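Local coordinates for protein lipase (Penicillium expansum, PDB 3G7N) that acts as a secreted alkaline lipase that hydrolyses triacylglycerols and other acylglycerol lipids, releasing free fatty acids, at residues Ile111-Lys115 and Ala144-Phe149. Numbering follows the deposited sequence.
Sequences ITEVK and ALAQNF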
loop_
_atom_site.group_PDB
_atom_site.type_symbol
_atom_site.label_atom_id
_atom_site.label_comp_id
_atom_site.label_asym_id
_atom_site.label_seq_id
_atom_site.Cartn_x
_atom_site.Cartn_y
_atom_site.Cartn_z
ATOM N N ILE A 111 3.172 -12.723 8.056
ATOM C CA ILE A 111 2.646 -12.747 9.415
ATOM C C ILE A 111 3.636 -13.406 10.391
ATOM O O ILE A 111 3.849 -12.917 11.496
ATOM C CB ILE A 111 1.256 -13.443 9.476
ATOM C CG1 ILE A 111 0.233 -12.692 8.612
ATOM C CG2 ILE A 111 0.769 -13.532 10.910
ATOM C CD1 ILE A 111 0.025 -11.237 8.971
ATOM N N THR A 112 4.248 -14.497 9.968
ATOM C CA THR A 112 5.223 -15.192 10.811
ATOM C C THR A 112 6.415 -14.307 11.159
ATOM O O THR A 112 6.837 -14.236 12.310
ATOM C CB THR A 112 5.702 -16.491 10.139
ATOM O OG1 THR A 112 4.588 -17.386 10.015
ATOM C CG2 THR A 112 6.775 -17.183 10.979
ATOM N N GLU A 113 6.930 -13.574 10.181
ATOM C CA GLU A 113 8.076 -12.712 10.431
ATOM C C GLU A 113 7.680 -11.514 11.279
ATOM O O GLU A 113 8.406 -11.140 12.211
ATOM C CB GLU A 113 8.719 -12.255 9.118
ATOM C CG GLU A 113 9.883 -11.295 9.315
ATOM C CD GLU A 113 11.094 -11.914 10.013
ATOM O OE1 GLU A 113 11.150 -13.153 10.177
ATOM O OE2 GLU A 113 12.068 -11.172 10.256
ATOM N N VAL A 114 6.518 -10.934 11.030
ATOM C CA VAL A 114 6.065 -9.829 11.869
ATOM C C VAL A 114 5.919 -10.285 13.334
ATOM O O VAL A 114 6.315 -9.563 14.262
ATOM C CB VAL A 114 4.768 -9.187 11.334
ATOM C CG1 VAL A 114 4.189 -8.172 12.343
ATOM C CG2 VAL A 114 5.014 -8.536 9.970
ATOM N N LYS A 115 5.389 -11.489 13.541
ATOM C CA LYS A 115 5.225 -12.000 14.898
ATOM C C LYS A 115 6.569 -12.209 15.583
ATOM O O LYS A 115 6.747 -11.821 16.743
ATOM C CB LYS A 115 4.433 -13.300 14.883
ATOM C CG LYS A 115 3.997 -13.772 16.261
ATOM C CD LYS A 115 3.319 -15.131 16.173
ATOM C CE LYS A 115 2.720 -15.529 17.520
ATOM N NZ LYS A 115 1.778 -16.684 17.410
ATOM N N ALA A 144 -4.878 -7.650 6.906
ATOM C CA ALA A 144 -4.190 -8.828 7.421
ATOM C C ALA A 144 -3.507 -8.499 8.746
ATOM O O ALA A 144 -3.523 -9.311 9.680
ATOM C CB ALA A 144 -3.150 -9.326 6.409
ATOM N N LEU A 145 -2.789 -7.389 8.794
ATOM C CA LEU A 145 -2.084 -6.993 10.010
ATOM C C LEU A 145 -3.048 -6.595 11.128
ATOM O O LEU A 145 -2.824 -6.928 12.300
ATOM C CB LEU A 145 -1.076 -5.868 9.705
ATOM C CG LEU A 145 0.073 -6.231 8.766
ATOM C CD1 LEU A 145 0.811 -4.955 8.370
ATOM C CD2 LEU A 145 1.034 -7.243 9.418
ATOM N N ALA A 146 -4.071 -5.812 10.805
ATOM C CA ALA A 146 -5.037 -5.386 11.825
ATOM C C ALA A 146 -5.697 -6.589 12.473
ATOM O O ALA A 146 -5.905 -6.599 13.702
ATOM C CB ALA A 146 -6.099 -4.483 11.204
ATOM N N GLN A 147 -6.026 -7.592 11.673
ATOM C CA GLN A 147 -6.757 -8.755 12.168
ATOM C C GLN A 147 -5.834 -9.693 12.946
ATOM O O GLN A 147 -6.247 -10.285 13.962
ATOM C CB GLN A 147 -7.393 -9.501 11.004
ATOM C CG GLN A 147 -8.576 -8.774 10.397
ATOM C CD GLN A 147 -9.861 -9.081 11.126
ATOM O OE1 GLN A 147 -10.538 -8.173 11.619
ATOM N NE2 GLN A 147 -10.241 -10.334 11.123
ATOM N N ASN A 148 -4.590 -9.848 12.495
ATOM C CA ASN A 148 -3.653 -10.732 13.185
ATOM C C ASN A 148 -3.015 -10.114 14.416
ATOM O O ASN A 148 -2.658 -10.834 15.358
ATOM C CB ASN A 148 -2.570 -11.228 12.234
ATOM C CG ASN A 148 -3.020 -12.432 11.419
ATOM O OD1 ASN A 148 -2.927 -13.570 11.885
ATOM N ND2 ASN A 148 -3.590 -12.190 10.233
ATOM N N PHE A 149 -2.909 -8.789 14.450
ATOM C CA PHE A 149 -2.201 -8.083 15.519
ATOM C C PHE A 149 -3.051 -6.922 16.053
ATOM O O PHE A 149 -2.660 -5.762 15.980
ATOM C CB PHE A 149 -0.822 -7.603 15.029
ATOM C CG PHE A 149 0.015 -8.694 14.429
ATOM C CD1 PHE A 149 0.530 -9.709 15.227
ATOM C CD2 PHE A 149 0.318 -8.701 13.076
ATOM C CE1 PHE A 149 1.273 -10.720 14.690
ATOM C CE2 PHE A 149 1.062 -9.719 12.531
ATOM C CZ PHE A 149 1.579 -10.712 13.342
#
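Phe149 reaches across to Ile111, Val114 and Lys115, joining two helices of the alpha/beta-hydrolase fold. Helix 97-120 precedes strand 125-131, and helix 133-148 follows the nucleophile elbow at the end of that strand. The short helical segments cross at -55°, with their axes 11.5 Å apart. No hydrogen bond links them; the contact is mainly apolar.

Phe149 is the first residue after helix 133-148 to leave helical geometry. Its CG is anti to the carbonyl carbon (chi1 -53°), which turns the ring toward helix 97-120. Val114 CG1 comes obliquely at the ring, 3.5 Å from Phe149 CE2. Ile111 CG2 lies 3.8 Å from Phe149 CZ. Lys115 CB lies beside Phe149 CE1, while the rest of its extended chain leads away. Leu126 of strand 125-131 touches both Val114 and Phe149, so the ring packs close to the central sheet. Beside the ring, Ile111 CD1 meets Leu145 CD2 at 4.1 Å.

The hydrogen bonds of Asn148 do not cross between the segments. Asn148 ND2 donates to Ala144 O over 2.9 Å, nearly straight at 164°, with the acceptor in the amide plane. Ala144 O also accepts from Asn148 N. A second bond from ND2, to Ser85 O, helps fix the amide. The Asn148 side chain crosses that of Ile111 at about a right angle, with OD1 beside Ile111 CG2. At the ring edge, near its plane, Ile111 O sits 3.7 Å from Phe149 CZ.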